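Local coordinates for bifunctional protein FolD (Thermus thermophilus, PDB 6V6Y), which probably oxidises 5,10-methylenetetrahydrofolate to the methenyl form with NADP+ and then hydrolyses that product to 10-formyltetrahydrofolate, at residues E68-P71 with E72-L76; P96-P99 with H100-T103; R105-E108 with A109-P112; R144-H148 with Y149-L153. All coordinates share one frame; numbering follows the deposited sequence.

Contacts 1, 2 and 3 form one cluster in the catalytic domain, whereas contact 4 stands apart in the NAD(P)-binding domain, its centre about 32 Å from that of contact 3 and about 41 Å from that of contact 1. Within the cluster, contacts 1 and 2 have centres about 9 Å apart and are joined by the salt bridge from Glu72 OE2 to Arg102 NH1 (2.9 Å). Val106 of contact 3 packs on Leu75 of contact 1 and on Leu97 and Ile101 of contact 2. None of the four reaches the bound NADP: the side chains of Thr103 and Leu107 stay about 11 Å from it, and that of Leu145 about 10 Å.

Contact 1. Residues E68-P71 with E72-L76; sequences EDLP and EEALL
Leu75 N gives a hydrogen bond to Pro71 O at 3.2 Å, nearly straight at 165° and in the carbonyl plane, closing the first turn of helix 72-84. The same oxygen takes a second, weak bond from Ala74 N at 3.0 Å, well bent. Pro71 is the N-cap, a place where proline suits because its missing N-H is not needed by the helix. Glu72 and Glu73 follow in the first turn, where negative charge probably interacts favourably with the helix's N-terminal end; Glu72 is also held by Arg102. Outward from the cap comes a hydrophobic staple between Leu70, just ahead of the N-cap, and Leu75. The Leu70 side chain swings away from its own backbone N (chi1 -176°), and its two methyls divide: CD2 meets Leu75 CG at 3.7 Å, while CD1 rests on Ala74 CB, also at 3.7 Å. The two leucine side chains cross at about a right angle. The small methyl of Ala74 leaves room for the Pro71 ring, whose CG lies 3.8 Å from Ala74 CB. Leu75 points this staple into the domain interior, onto Ile35 and Leu37 of strand 31-37, the loop residues Leu97 and Ile101, and Val106 of helix 103-109.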
ATOM      1  N   GLU A  68     -11.032  24.528 -19.507  1.00 57.21           N
ATOM      2  CA  GLU A  68     -10.151  24.489 -18.347  1.00 55.20           C
ATOM      3  C   GLU A  68     -10.854  24.987 -17.086  1.00 57.86           C
ATOM      4  O   GLU A  68     -10.643  24.444 -15.995  1.00 59.94           O
ATOM      5  CB  GLU A  68      -8.905  25.315 -18.640  1.00 57.70           C
ATOM      6  CG  GLU A  68      -8.182  25.801 -17.417  1.00 67.41           C
ATOM      7  CD  GLU A  68      -6.686  25.657 -17.547  1.00 69.47           C
ATOM      8  OE1 GLU A  68      -6.182  25.722 -18.693  1.00 71.87           O
ATOM      9  OE2 GLU A  68      -6.019  25.476 -16.502  1.00 73.77           O
ATOM     10  N   ASP A  69     -11.707  26.004 -17.213  1.00 56.11           N
ATOM     11  CA  ASP A  69     -12.357  26.621 -16.062  1.00 55.36           C
ATOM     12  C   ASP A  69     -13.657  25.935 -15.672  1.00 56.54           C
ATOM     13  O   ASP A  69     -14.496  26.551 -15.001  1.00 55.98           O
ATOM     14  CB  ASP A  69     -12.598  28.119 -16.314  1.00 57.24           C
ATOM     15  CG  ASP A  69     -13.667  28.395 -17.385  1.00 65.44           C
ATOM     16  OD1 ASP A  69     -14.213  27.442 -17.988  1.00 65.23           O
ATOM     17  OD2 ASP A  69     -13.962  29.587 -17.629  1.00 65.19           O
ATOM     18  N   LEU A  70     -13.855  24.689 -16.079  1.00 55.01           N
ATOM     19  CA  LEU A  70     -15.019  23.958 -15.613  1.00 54.01           C
ATOM     20  C   LEU A  70     -15.003  23.904 -14.085  1.00 57.68           C
ATOM     21  O   LEU A  70     -13.959  23.601 -13.493  1.00 60.59           O
ATOM     22  CB  LEU A  70     -15.043  22.550 -16.200  1.00 48.96           C
ATOM     23  CG  LEU A  70     -16.288  21.728 -15.853  1.00 48.88           C
ATOM     24  CD1 LEU A  70     -17.453  22.103 -16.757  1.00 50.01           C
ATOM     25  CD2 LEU A  70     -16.005  20.240 -15.946  1.00 48.41           C
ATOM     26  N   PRO A  71     -16.108  24.225 -13.413  1.00 61.19           N
ATOM     27  CA  PRO A  71     -16.142  24.102 -11.947  1.00 58.34           C
ATOM     28  C   PRO A  71     -16.103  22.648 -11.505  1.00 60.42           C
ATOM     29  O   PRO A  71     -16.631  21.754 -12.177  1.00 58.32           O
ATOM     30  CB  PRO A  71     -17.478  24.750 -11.566  1.00 57.85           C
ATOM     31  CG  PRO A  71     -18.319  24.634 -12.801  1.00 59.85           C
ATOM     32  CD  PRO A  71     -17.377  24.737 -13.964  1.00 54.85           C
ATOM     33  N   GLU A  72     -15.489  22.412 -10.340  1.00 58.99           N
ATOM     34  CA  GLU A  72     -15.353  21.035  -9.883  1.00 60.52           C
ATOM     35  C   GLU A  72     -16.715  20.414  -9.588  1.00 58.87           C
ATOM     36  O   GLU A  72     -16.872  19.191  -9.686  1.00 59.41           O
ATOM     37  CB  GLU A  72     -14.419  20.966  -8.665  1.00 57.46           C
ATOM     38  CG  GLU A  72     -15.102  20.917  -7.324  1.00 61.76           C
ATOM     39  CD  GLU A  72     -14.146  20.592  -6.176  1.00 60.87           C
ATOM     40  OE1 GLU A  72     -12.913  20.547  -6.386  1.00 61.86           O
ATOM     41  OE2 GLU A  72     -14.630  20.373  -5.054  1.00 60.85           O
ATOM     42  N   GLU A  73     -17.713  21.245  -9.291  1.00 56.99           N
ATOM     43  CA  GLU A  73     -19.067  20.759  -9.063  1.00 60.28           C
ATOM     44  C   GLU A  73     -19.664  20.185 -10.343  1.00 56.63           C
ATOM     45  O   GLU A  73     -20.397  19.189 -10.300  1.00 55.00           O
ATOM     46  CB  GLU A  73     -19.950  21.891  -8.514  1.00 59.86           C
ATOM     47  CG  GLU A  73     -19.395  22.667  -7.290  1.00 70.63           C
ATOM     48  CD  GLU A  73     -18.048  23.410  -7.518  1.00 73.96           C
ATOM     49  OE1 GLU A  73     -17.602  23.565  -8.688  1.00 71.98           O
ATOM     50  OE2 GLU A  73     -17.420  23.828  -6.514  1.00 76.46           O
ATOM     51  N   ALA A  74     -19.370  20.804 -11.491  1.00 57.45           N
ATOM     52  CA  ALA A  74     -19.826  20.252 -12.765  1.00 57.88           C
ATOM     53  C   ALA A  74     -19.106  18.943 -13.099  1.00 54.37           C
ATOM     54  O   ALA A  74     -19.746  17.985 -13.553  1.00 53.84           O
ATOM     55  CB  ALA A  74     -19.635  21.281 -13.883  1.00 56.92           C
ATOM     56  N   LEU A  75     -17.785  18.879 -12.879  1.00 50.32           N
ATOM     57  CA  LEU A  75     -17.054  17.623 -13.073  1.00 47.06           C
ATOM     58  C   LEU A  75     -17.657  16.492 -12.257  1.00 49.15           C
ATOM     59  O   LEU A  75     -17.880  15.389 -12.771  1.00 47.31           O
ATOM     60  CB  LEU A  75     -15.585  17.790 -12.697  1.00 50.24           C
ATOM     61  CG  LEU A  75     -14.494  17.608 -13.749  1.00 56.27           C
ATOM     62  CD1 LEU A  75     -13.142  17.528 -13.062  1.00 52.82           C
ATOM     63  CD2 LEU A  75     -14.720  16.376 -14.633  1.00 49.04           C
ATOM     64  N   LEU A  76     -17.922  16.746 -10.970  1.00 47.27           N
ATOM     65  CA  LEU A  76     -18.477  15.705 -10.112  1.00 49.08           C
ATOM     66  C   LEU A  76     -19.872  15.301 -10.565  1.00 52.66           C
ATOM     67  O   LEU A  76     -20.238  14.121 -10.487  1.00 54.66           O
ATOM     68  CB  LEU A  76     -18.511  16.178  -8.653  1.00 49.44           C
ATOM     69  CG  LEU A  76     -17.160  16.391  -7.977  1.00 52.23           C
ATOM     70  CD1 LEU A  76     -17.317  17.113  -6.642  1.00 54.09           C
ATOM     71  CD2 LEU A  76     -16.455  15.061  -7.802  1.00 50.81           C
TER

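Contact 2. Residues P96-P99 with H100-T103; sequences PLPP and HIRT
Leu97 and Ile101 make the close inner side of this loop, Leu97 CD1 meeting Ile101 CG2 at 4.0 Å. Ile101 brings that methyl forward because CG2 lies opposite its backbone N, with CG1 turned back beside the N (chi1 -72°). Thr103 OG1 adds to the packing, 3.9 Å from Leu97 CB. Branched and aliphatic residues fit here, for Leu97 and Ile101 also pack on Leu75 and Val106. The backbone is pinned by one bond, Ile101 N to Pro98 O at 3.1 Å, with the donor 36° above the carbonyl plane. The solvent side is at Pro99 and His100, both exposed. His100 holds CG in the crowded position between backbone N and carbonyl carbon (chi1 74°), which carries its ring back to Pro98, CE1 approaching Pro98 CG at 3.8 Å. Ile101 CG1 lies over one face of that imidazole, offset toward the rim, and NE2 is a probable hydrogen-bonding partner of Leu70 O. Pro99 suits the second place of the turn, where its ring already imposes the required phi. Pro98 to Ile101 form a type I beta turn, set in the loop that leads from strand 90-93 to helix 103-109 of the catalytic domain's alpha/beta fold.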
ATOM      1  N   PRO A  96      -2.819  16.131 -15.368  1.00 53.98           N
ATOM      2  CA  PRO A  96      -3.251  16.839 -14.159  1.00 53.57           C
ATOM      3  C   PRO A  96      -4.547  17.604 -14.329  1.00 53.94           C
ATOM      4  O   PRO A  96      -4.862  18.077 -15.419  1.00 55.72           O
ATOM      5  CB  PRO A  96      -2.107  17.816 -13.913  1.00 53.87           C
ATOM      6  CG  PRO A  96      -1.665  18.173 -15.297  1.00 52.76           C
ATOM      7  CD  PRO A  96      -1.860  16.934 -16.149  1.00 52.26           C
ATOM      8  N   LEU A  97      -5.292  17.728 -13.251  1.00 52.95           N
ATOM      9  CA  LEU A  97      -6.456  18.580 -13.264  1.00 55.26           C
ATOM     10  C   LEU A  97      -6.037  20.014 -12.961  1.00 55.70           C
ATOM     11  O   LEU A  97      -4.985  20.244 -12.361  1.00 58.33           O
ATOM     12  CB  LEU A  97      -7.479  18.068 -12.252  1.00 53.40           C
ATOM     13  CG  LEU A  97      -8.245  16.878 -12.828  1.00 53.65           C
ATOM     14  CD1 LEU A  97      -9.012  16.108 -11.766  1.00 50.49           C
ATOM     15  CD2 LEU A  97      -9.189  17.399 -13.894  1.00 54.25           C
ATOM     16  N   PRO A  98      -6.814  20.998 -13.404  1.00 57.83           N
ATOM     17  CA  PRO A  98      -6.487  22.399 -13.109  1.00 59.52           C
ATOM     18  C   PRO A  98      -6.542  22.681 -11.616  1.00 61.91           C
ATOM     19  O   PRO A  98      -7.228  21.977 -10.858  1.00 61.75           O
ATOM     20  CB  PRO A  98      -7.565  23.187 -13.874  1.00 60.77           C
ATOM     21  CG  PRO A  98      -8.635  22.205 -14.174  1.00 58.80           C
ATOM     22  CD  PRO A  98      -7.948  20.886 -14.332  1.00 59.41           C
ATOM     23  N   PRO A  99      -5.821  23.709 -11.157  1.00 64.51           N
ATOM     24  CA  PRO A  99      -5.625  23.897  -9.706  1.00 60.34           C
ATOM     25  C   PRO A  99      -6.896  24.132  -8.912  1.00 62.78           C
ATOM     26  O   PRO A  99      -6.923  23.831  -7.710  1.00 64.74           O
ATOM     27  CB  PRO A  99      -4.708  25.124  -9.645  1.00 59.77           C
ATOM     28  CG  PRO A  99      -3.986  25.118 -10.931  1.00 61.98           C
ATOM     29  CD  PRO A  99      -4.941  24.581 -11.952  1.00 60.29           C
ATOM     30  N   HIS A 100      -7.948  24.674  -9.527  1.00 59.57           N
ATOM     31  CA  HIS A 100      -9.160  24.970  -8.777  1.00 56.45           C
ATOM     32  C   HIS A 100      -9.959  23.721  -8.434  1.00 59.69           C
ATOM     33  O   HIS A 100     -11.012  23.830  -7.787  1.00 59.34           O
ATOM     34  CB  HIS A 100     -10.025  25.974  -9.550  1.00 58.60           C
ATOM     35  CG  HIS A 100     -10.744  25.393 -10.734  1.00 58.26           C
ATOM     36  ND1 HIS A 100     -10.177  25.324 -11.988  1.00 58.01           N
ATOM     37  CD2 HIS A 100     -11.992  24.880 -10.856  1.00 56.22           C
ATOM     38  CE1 HIS A 100     -11.040  24.785 -12.832  1.00 58.00           C
ATOM     39  NE2 HIS A 100     -12.147  24.501 -12.169  1.00 59.74           N
ATOM     40  N   ILE A 101      -9.462  22.544  -8.817  1.00 60.82           N
ATOM     41  CA  ILE A 101     -10.178  21.280  -8.687  1.00 62.38           C
ATOM     42  C   ILE A 101      -9.393  20.367  -7.755  1.00 56.17           C
ATOM     43  O   ILE A 101      -8.174  20.212  -7.910  1.00 54.80           O
ATOM     44  CB  ILE A 101     -10.398  20.617 -10.062  1.00 59.11           C
ATOM     45  CG1 ILE A 101     -11.459  21.407 -10.840  1.00 61.29           C
ATOM     46  CG2 ILE A 101     -10.773  19.140  -9.908  1.00 52.55           C
ATOM     47  CD1 ILE A 101     -12.155  20.640 -11.923  1.00 60.34           C
ATOM     48  N   ARG A 102     -10.096  19.767  -6.790  1.00 60.27           N
ATOM     49  CA  ARG A 102      -9.492  18.856  -5.821  1.00 62.09           C
ATOM     50  C   ARG A 102      -9.404  17.459  -6.435  1.00 58.89           C
ATOM     51  O   ARG A 102     -10.408  16.739  -6.512  1.00 58.44           O
ATOM     52  CB  ARG A 102     -10.302  18.845  -4.526  1.00 62.84           C
ATOM     53  CG  ARG A 102     -10.214  20.136  -3.701  1.00 66.01           C
ATOM     54  CD  ARG A 102     -11.607  20.727  -3.406  1.00 67.59           C
ATOM     55  NE  ARG A 102     -12.471  19.767  -2.717  1.00 70.59           N
ATOM     56  CZ  ARG A 102     -13.664  20.053  -2.199  1.00 73.97           C
ATOM     57  NH1 ARG A 102     -14.156  21.286  -2.293  1.00 74.21           N
ATOM     58  NH2 ARG A 102     -14.370  19.101  -1.591  1.00 73.20           N
ATOM     59  N   THR A 103      -8.192  17.067  -6.832  1.00 53.41           N
ATOM     60  CA  THR A 103      -7.995  15.827  -7.582  1.00 56.13           C
ATOM     61  C   THR A 103      -8.485  14.606  -6.804  1.00 54.23           C
ATOM     62  O   THR A 103      -9.267  13.803  -7.329  1.00 53.01           O
ATOM     63  CB  THR A 103      -6.519  15.701  -7.963  1.00 49.34           C
ATOM     64  OG1 THR A 103      -6.184  16.790  -8.831  1.00 51.00           O
ATOM     65  CG2 THR A 103      -6.235  14.395  -8.674  1.00 46.03           C
TER

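Contact 3. Residues R105-E108 with A109-P112; sequences RVLE and AIHP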
ATOM      1  N   ARG A 105     -10.695  14.422  -4.591  1.00 54.64           N
ATOM      2  CA  ARG A 105     -12.150  14.448  -4.552  1.00 55.09           C
ATOM      3  C   ARG A 105     -12.751  13.931  -5.858  1.00 54.32           C
ATOM      4  O   ARG A 105     -13.752  13.204  -5.842  1.00 51.59           O
ATOM      5  CB  ARG A 105     -12.629  15.866  -4.249  1.00 58.51           C
ATOM      6  CG  ARG A 105     -14.130  15.985  -4.113  1.00 63.27           C
ATOM      7  CD  ARG A 105     -14.571  16.062  -2.665  1.00 69.58           C
ATOM      8  NE  ARG A 105     -15.970  16.487  -2.536  1.00 78.60           N
ATOM      9  CZ  ARG A 105     -17.032  15.707  -2.768  1.00 80.32           C
ATOM     10  NH1 ARG A 105     -16.874  14.442  -3.156  1.00 73.40           N
ATOM     11  NH2 ARG A 105     -18.264  16.192  -2.614  1.00 84.45           N
ATOM     12  N   VAL A 106     -12.138  14.265  -6.998  1.00 53.81           N
ATOM     13  CA  VAL A 106     -12.648  13.803  -8.291  1.00 49.42           C
ATOM     14  C   VAL A 106     -12.440  12.301  -8.445  1.00 50.16           C
ATOM     15  O   VAL A 106     -13.367  11.560  -8.805  1.00 48.06           O
ATOM     16  CB  VAL A 106     -11.979  14.582  -9.437  1.00 51.45           C
ATOM     17  CG1 VAL A 106     -12.161  13.850 -10.774  1.00 48.89           C
ATOM     18  CG2 VAL A 106     -12.529  15.995  -9.494  1.00 47.33           C
ATOM     19  N   LEU A 107     -11.218  11.831  -8.175  1.00 48.11           N
ATOM     20  CA  LEU A 107     -10.902  10.411  -8.312  1.00 47.43           C
ATOM     21  C   LEU A 107     -11.779   9.554  -7.406  1.00 47.57           C
ATOM     22  O   LEU A 107     -12.241   8.480  -7.814  1.00 47.70           O
ATOM     23  CB  LEU A 107      -9.412  10.178  -8.009  1.00 46.37           C
ATOM     24  CG  LEU A 107      -8.458  10.880  -8.983  1.00 47.48           C
ATOM     25  CD1 LEU A 107      -6.962  10.628  -8.665  1.00 44.86           C
ATOM     26  CD2 LEU A 107      -8.787  10.437 -10.398  1.00 48.14           C
ATOM     27  N   GLU A 108     -12.014  10.003  -6.167  1.00 47.82           N
ATOM     28  CA  GLU A 108     -12.877   9.251  -5.255  1.00 52.35           C
ATOM     29  C   GLU A 108     -14.343   9.268  -5.683  1.00 49.76           C
ATOM     30  O   GLU A 108     -15.120   8.425  -5.213  1.00 50.13           O
ATOM     31  CB  GLU A 108     -12.746   9.792  -3.828  1.00 48.43           C
ATOM     32  CG  GLU A 108     -11.351   9.578  -3.223  1.00 52.61           C
ATOM     33  CD  GLU A 108     -11.325   9.750  -1.706  1.00 56.03           C
ATOM     34  OE1 GLU A 108     -12.391  10.038  -1.112  1.00 58.83           O
ATOM     35  OE2 GLU A 108     -10.237   9.601  -1.106  1.00 54.76           O
ATOM     36  N   ALA A 109     -14.735  10.194  -6.566  1.00 48.48           N
ATOM     37  CA  ALA A 109     -16.104  10.208  -7.083  1.00 50.96           C
ATOM     38  C   ALA A 109     -16.356   9.122  -8.118  1.00 47.81           C
ATOM     39  O   ALA A 109     -17.506   8.714  -8.297  1.00 48.51           O
ATOM     40  CB  ALA A 109     -16.433  11.566  -7.697  1.00 47.48           C
ATOM     41  N   ILE A 110     -15.317   8.637  -8.800  1.00 45.83           N
ATOM     42  CA  ILE A 110     -15.522   7.616  -9.818  1.00 45.63           C
ATOM     43  C   ILE A 110     -15.918   6.316  -9.142  1.00 48.57           C
ATOM     44  O   ILE A 110     -15.328   5.927  -8.130  1.00 45.50           O
ATOM     45  CB  ILE A 110     -14.248   7.412 -10.653  1.00 47.74           C
ATOM     46  CG1 ILE A 110     -13.753   8.739 -11.230  1.00 48.92           C
ATOM     47  CG2 ILE A 110     -14.493   6.357 -11.722  1.00 43.83           C
ATOM     48  CD1 ILE A 110     -12.324   8.685 -11.734  1.00 43.40           C
ATOM     49  N   HIS A 111     -16.917   5.633  -9.689  1.00 49.42           N
ATOM     50  CA  HIS A 111     -17.318   4.371  -9.086  1.00 48.29           C
ATOM     51  C   HIS A 111     -16.187   3.349  -9.200  1.00 50.92           C
ATOM     52  O   HIS A 111     -15.617   3.175 -10.290  1.00 50.41           O
ATOM     53  CB  HIS A 111     -18.582   3.798  -9.713  1.00 49.77           C
ATOM     54  CG  HIS A 111     -19.146   2.661  -8.925  1.00 55.75           C
ATOM     55  ND1 HIS A 111     -18.769   1.351  -9.136  1.00 57.19           N
ATOM     56  CD2 HIS A 111     -19.998   2.643  -7.867  1.00 57.67           C
ATOM     57  CE1 HIS A 111     -19.395   0.572  -8.270  1.00 59.67           C
ATOM     58  NE2 HIS A 111     -20.143   1.332  -7.485  1.00 57.78           N
ATOM     59  N   PRO A 112     -15.857   2.636  -8.120  1.00 54.21           N
ATOM     60  CA  PRO A 112     -14.688   1.743  -8.160  1.00 49.59           C
ATOM     61  C   PRO A 112     -14.761   0.691  -9.245  1.00 48.70           C
ATOM     62  O   PRO A 112     -13.714   0.247  -9.740  1.00 50.61           O
ATOM     63  CB  PRO A 112     -14.686   1.110  -6.757  1.00 53.25           C
ATOM     64  CG  PRO A 112     -15.518   2.031  -5.915  1.00 50.47           C
ATOM     65  CD  PRO A 112     -16.543   2.606  -6.811  1.00 50.43           C
TER
HETATM   66  O   HOH W   1     -17.228   6.426  -5.705  1.00 52.80           O
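Ala109 N, at the C-terminal end of helix 103-109, is shared between Val106 O at 3.0 Å and, weakly, Arg105 O, while Ile110 N bonds Leu107 O at 3.2 Å: the helix is winding tighter toward three-residue, 3-10-like spacing. Both bonds reaching back three residues come in from well above the carbonyl plane, 65° and 64° out of it. Ala109 suits this bend by its size, since its CB lies only 3.3 Å from Val106 O, and it also packs on Leu76. Ile110 runs alongside Leu107, both pointing the same way, with Leu107 CD2 4.2 Å from Ile110 CD1. CG1 of Ile110, held beside its own backbone N (chi1 -54°), lies near Val106 O, and the side chain goes on to Ile91 and Val93 of strand 90-93. Cutting Ile110 back to an alanine is likely to take from Leu107 CD2 its contact with Ile110 CD1 and open a gap against that strand. Glu108 extends to the dimer partner, its OE2 forming a salt bridge with Arg126 of the second subunit and a hydrogen bond with Gln104. A water lies where it can donate to Glu108 O at 2.9 Å or to Ile110 O at 3.1 Å.

Contact 4. Residues R144-H148 with Y149-L153; sequences RLLKH and YGVDL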
ATOM      1  N   ARG A 144       3.708  -7.010 -15.999  1.00 43.34           N
ATOM      2  CA  ARG A 144       3.441  -7.860 -17.158  1.00 42.02           C
ATOM      3  C   ARG A 144       4.621  -7.879 -18.117  1.00 40.95           C
ATOM      4  O   ARG A 144       5.001  -8.943 -18.625  1.00 40.88           O
ATOM      5  CB  ARG A 144       2.176  -7.395 -17.876  1.00 47.25           C
ATOM      6  CG  ARG A 144       1.968  -8.047 -19.238  1.00 45.37           C
ATOM      7  CD  ARG A 144       0.995  -9.207 -19.170  1.00 45.05           C
ATOM      8  NE  ARG A 144       0.983  -9.963 -20.418  1.00 46.71           N
ATOM      9  CZ  ARG A 144      -0.084 -10.582 -20.911  1.00 49.81           C
ATOM     10  NH1 ARG A 144      -1.247 -10.528 -20.259  1.00 48.80           N
ATOM     11  NH2 ARG A 144       0.007 -11.249 -22.065  1.00 49.04           N
ATOM     12  N   LEU A 145       5.232  -6.716 -18.357  1.00 42.41           N
ATOM     13  CA  LEU A 145       6.393  -6.669 -19.239  1.00 42.08           C
ATOM     14  C   LEU A 145       7.507  -7.581 -18.733  1.00 46.16           C
ATOM     15  O   LEU A 145       8.088  -8.352 -19.512  1.00 46.62           O
ATOM     16  CB  LEU A 145       6.888  -5.233 -19.393  1.00 41.36           C
ATOM     17  CG  LEU A 145       8.077  -5.020 -20.343  1.00 46.93           C
ATOM     18  CD1 LEU A 145       7.944  -3.689 -21.039  1.00 46.43           C
ATOM     19  CD2 LEU A 145       9.416  -5.080 -19.584  1.00 45.52           C
ATOM     20  N   LEU A 146       7.824  -7.509 -17.427  1.00 43.10           N
ATOM     21  CA  LEU A 146       8.897  -8.348 -16.891  1.00 42.66           C
ATOM     22  C   LEU A 146       8.560  -9.828 -17.024  1.00 42.03           C
ATOM     23  O   LEU A 146       9.420 -10.640 -17.390  1.00 41.09           O
ATOM     24  CB  LEU A 146       9.178  -8.000 -15.430  1.00 39.07           C
ATOM     25  CG  LEU A 146       9.758  -6.608 -15.165  1.00 43.24           C
ATOM     26  CD1 LEU A 146       9.491  -6.145 -13.703  1.00 44.07           C
ATOM     27  CD2 LEU A 146      11.242  -6.572 -15.469  1.00 35.62           C
ATOM     28  N   LYS A 147       7.318 -10.200 -16.719  1.00 42.37           N
ATOM     29  CA  LYS A 147       6.937 -11.599 -16.859  1.00 43.27           C
ATOM     30  C   LYS A 147       6.909 -12.021 -18.321  1.00 45.43           C
ATOM     31  O   LYS A 147       7.216 -13.176 -18.634  1.00 46.89           O
ATOM     32  CB  LYS A 147       5.580 -11.849 -16.205  1.00 39.09           C
ATOM     33  CG  LYS A 147       5.622 -11.819 -14.663  1.00 46.86           C
ATOM     34  CD  LYS A 147       4.230 -11.849 -14.073  1.00 48.68           C
ATOM     35  CE  LYS A 147       3.973 -13.119 -13.268  1.00 49.84           C
ATOM     36  NZ  LYS A 147       2.653 -12.990 -12.561  1.00 52.49           N
ATOM     37  N   HIS A 148       6.545 -11.110 -19.225  1.00 45.25           N
ATOM     38  CA  HIS A 148       6.566 -11.453 -20.642  1.00 49.05           C
ATOM     39  C   HIS A 148       7.963 -11.867 -21.063  1.00 45.74           C
ATOM     40  O   HIS A 148       8.139 -12.880 -21.741  1.00 50.66           O
ATOM     41  CB  HIS A 148       6.070 -10.282 -21.491  1.00 44.65           C
ATOM     42  CG  HIS A 148       6.188 -10.517 -22.964  1.00 49.68           C
ATOM     43  ND1 HIS A 148       5.171 -11.070 -23.715  1.00 44.72           N
ATOM     44  CD2 HIS A 148       7.213 -10.288 -23.825  1.00 50.38           C
ATOM     45  CE1 HIS A 148       5.565 -11.171 -24.973  1.00 51.80           C
ATOM     46  NE2 HIS A 148       6.799 -10.703 -25.067  1.00 49.67           N
ATOM     47  N   TYR A 149       8.979 -11.134 -20.620  1.00 49.77           N
ATOM     48  CA  TYR A 149      10.345 -11.416 -21.028  1.00 50.00           C
ATOM     49  C   TYR A 149      11.041 -12.450 -20.143  1.00 49.44           C
ATOM     50  O   TYR A 149      12.277 -12.528 -20.162  1.00 46.42           O
ATOM     51  CB  TYR A 149      11.150 -10.116 -21.085  1.00 50.92           C
ATOM     52  CG  TYR A 149      10.833  -9.334 -22.335  1.00 51.98           C
ATOM     53  CD1 TYR A 149      11.239  -9.802 -23.595  1.00 53.22           C
ATOM     54  CD2 TYR A 149      10.088  -8.157 -22.278  1.00 47.76           C
ATOM     55  CE1 TYR A 149      10.932  -9.100 -24.769  1.00 50.36           C
ATOM     56  CE2 TYR A 149       9.780  -7.441 -23.448  1.00 51.71           C
ATOM     57  CZ  TYR A 149      10.211  -7.925 -24.693  1.00 50.71           C
ATOM     58  OH  TYR A 149       9.907  -7.232 -25.853  1.00 52.74           O
ATOM     59  N   GLY A 150      10.283 -13.245 -19.382  1.00 45.51           N
ATOM     60  CA  GLY A 150      10.862 -14.365 -18.672  1.00 46.83           C
ATOM     61  C   GLY A 150      11.515 -14.070 -17.329  1.00 49.06           C
ATOM     62  O   GLY A 150      12.226 -14.938 -16.809  1.00 47.36           O
ATOM     63  N   VAL A 151      11.307 -12.897 -16.738  1.00 47.50           N
ATOM     64  CA  VAL A 151      11.866 -12.634 -15.411  1.00 46.71           C
ATOM     65  C   VAL A 151      11.015 -13.356 -14.372  1.00 46.56           C
ATOM     66  O   VAL A 151       9.794 -13.178 -14.324  1.00 45.63           O
ATOM     67  CB  VAL A 151      11.940 -11.128 -15.113  1.00 46.42           C
ATOM     68  CG1 VAL A 151      12.754 -10.878 -13.837  1.00 42.78           C
ATOM     69  CG2 VAL A 151      12.541 -10.379 -16.287  1.00 43.78           C
ATOM     70  N   ASP A 152      11.653 -14.198 -13.563  1.00 49.03           N
ATOM     71  CA  ASP A 152      11.017 -14.850 -12.417  1.00 49.82           C
ATOM     72  C   ASP A 152      11.243 -13.940 -11.211  1.00 48.08           C
ATOM     73  O   ASP A 152      12.355 -13.854 -10.683  1.00 47.52           O
ATOM     74  CB  ASP A 152      11.606 -16.243 -12.203  1.00 49.50           C
ATOM     75  CG  ASP A 152      11.012 -16.968 -10.999  1.00 52.82           C
ATOM     76  OD1 ASP A 152      10.125 -16.419 -10.309  1.00 52.74           O
ATOM     77  OD2 ASP A 152      11.445 -18.107 -10.729  1.00 57.54           O
ATOM     78  N   LEU A 153      10.188 -13.241 -10.785  1.00 46.38           N
ATOM     79  CA  LEU A 153      10.334 -12.186  -9.785  1.00 44.50           C
ATOM     80  C   LEU A 153      10.421 -12.712  -8.357  1.00 46.67           C
ATOM     81  O   LEU A 153      10.824 -11.952  -7.464  1.00 43.49           O
ATOM     82  CB  LEU A 153       9.170 -11.202  -9.903  1.00 42.53           C
ATOM     83  CG  LEU A 153       9.132 -10.373 -11.192  1.00 43.22           C
ATOM     84  CD1 LEU A 153       7.772  -9.673 -11.371  1.00 44.72           C
ATOM     85  CD2 LEU A 153      10.265  -9.379 -11.224  1.00 43.80           C
TER
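Leu146 and Val151 meet at the end of helix 137-148, in a Schellman motif, Val151 N bonding Leu146 O at 3.0 Å and Gly150 N bonding Lys147 O at 3.2 Å. Gly150 turns the chain with a positive phi of 83°, where any CB would be jammed against the preceding carbonyl oxygen. The forked end of Leu146 takes a neighbour on each branch: Val151 CG2 fits against CD2 at 4.1 Å, the hydrophobic contact that usually accompanies this motif, and Leu153 CD2 fits against CD1, also at 4.1 Å, the two leucines crossing at about a right angle. Beyond them Leu146 packs on Ile222 and Val224 of strand 222-225, so an aliphatic residue fits the hollow. On the other flank His148 and Tyr149 form a T-shaped stack, with planes at 81°, the His148 ring brought there by a CG swung opposite the backbone N (chi1 174°). Leu145 CD2 approaches the same tyrosine at its CD2, 4.1 Å away. The phenol end reaches Ser7 O, which accepts a hydrogen bond from OH. Substituting an alanine for Tyr149 would probably strand the His148 edge without a face to rest on and leave Ser7 O without this donor. The imidazole edge stands over the centre of the phenol ring, with His148 CD2 3.7 Å above the plane of Tyr149.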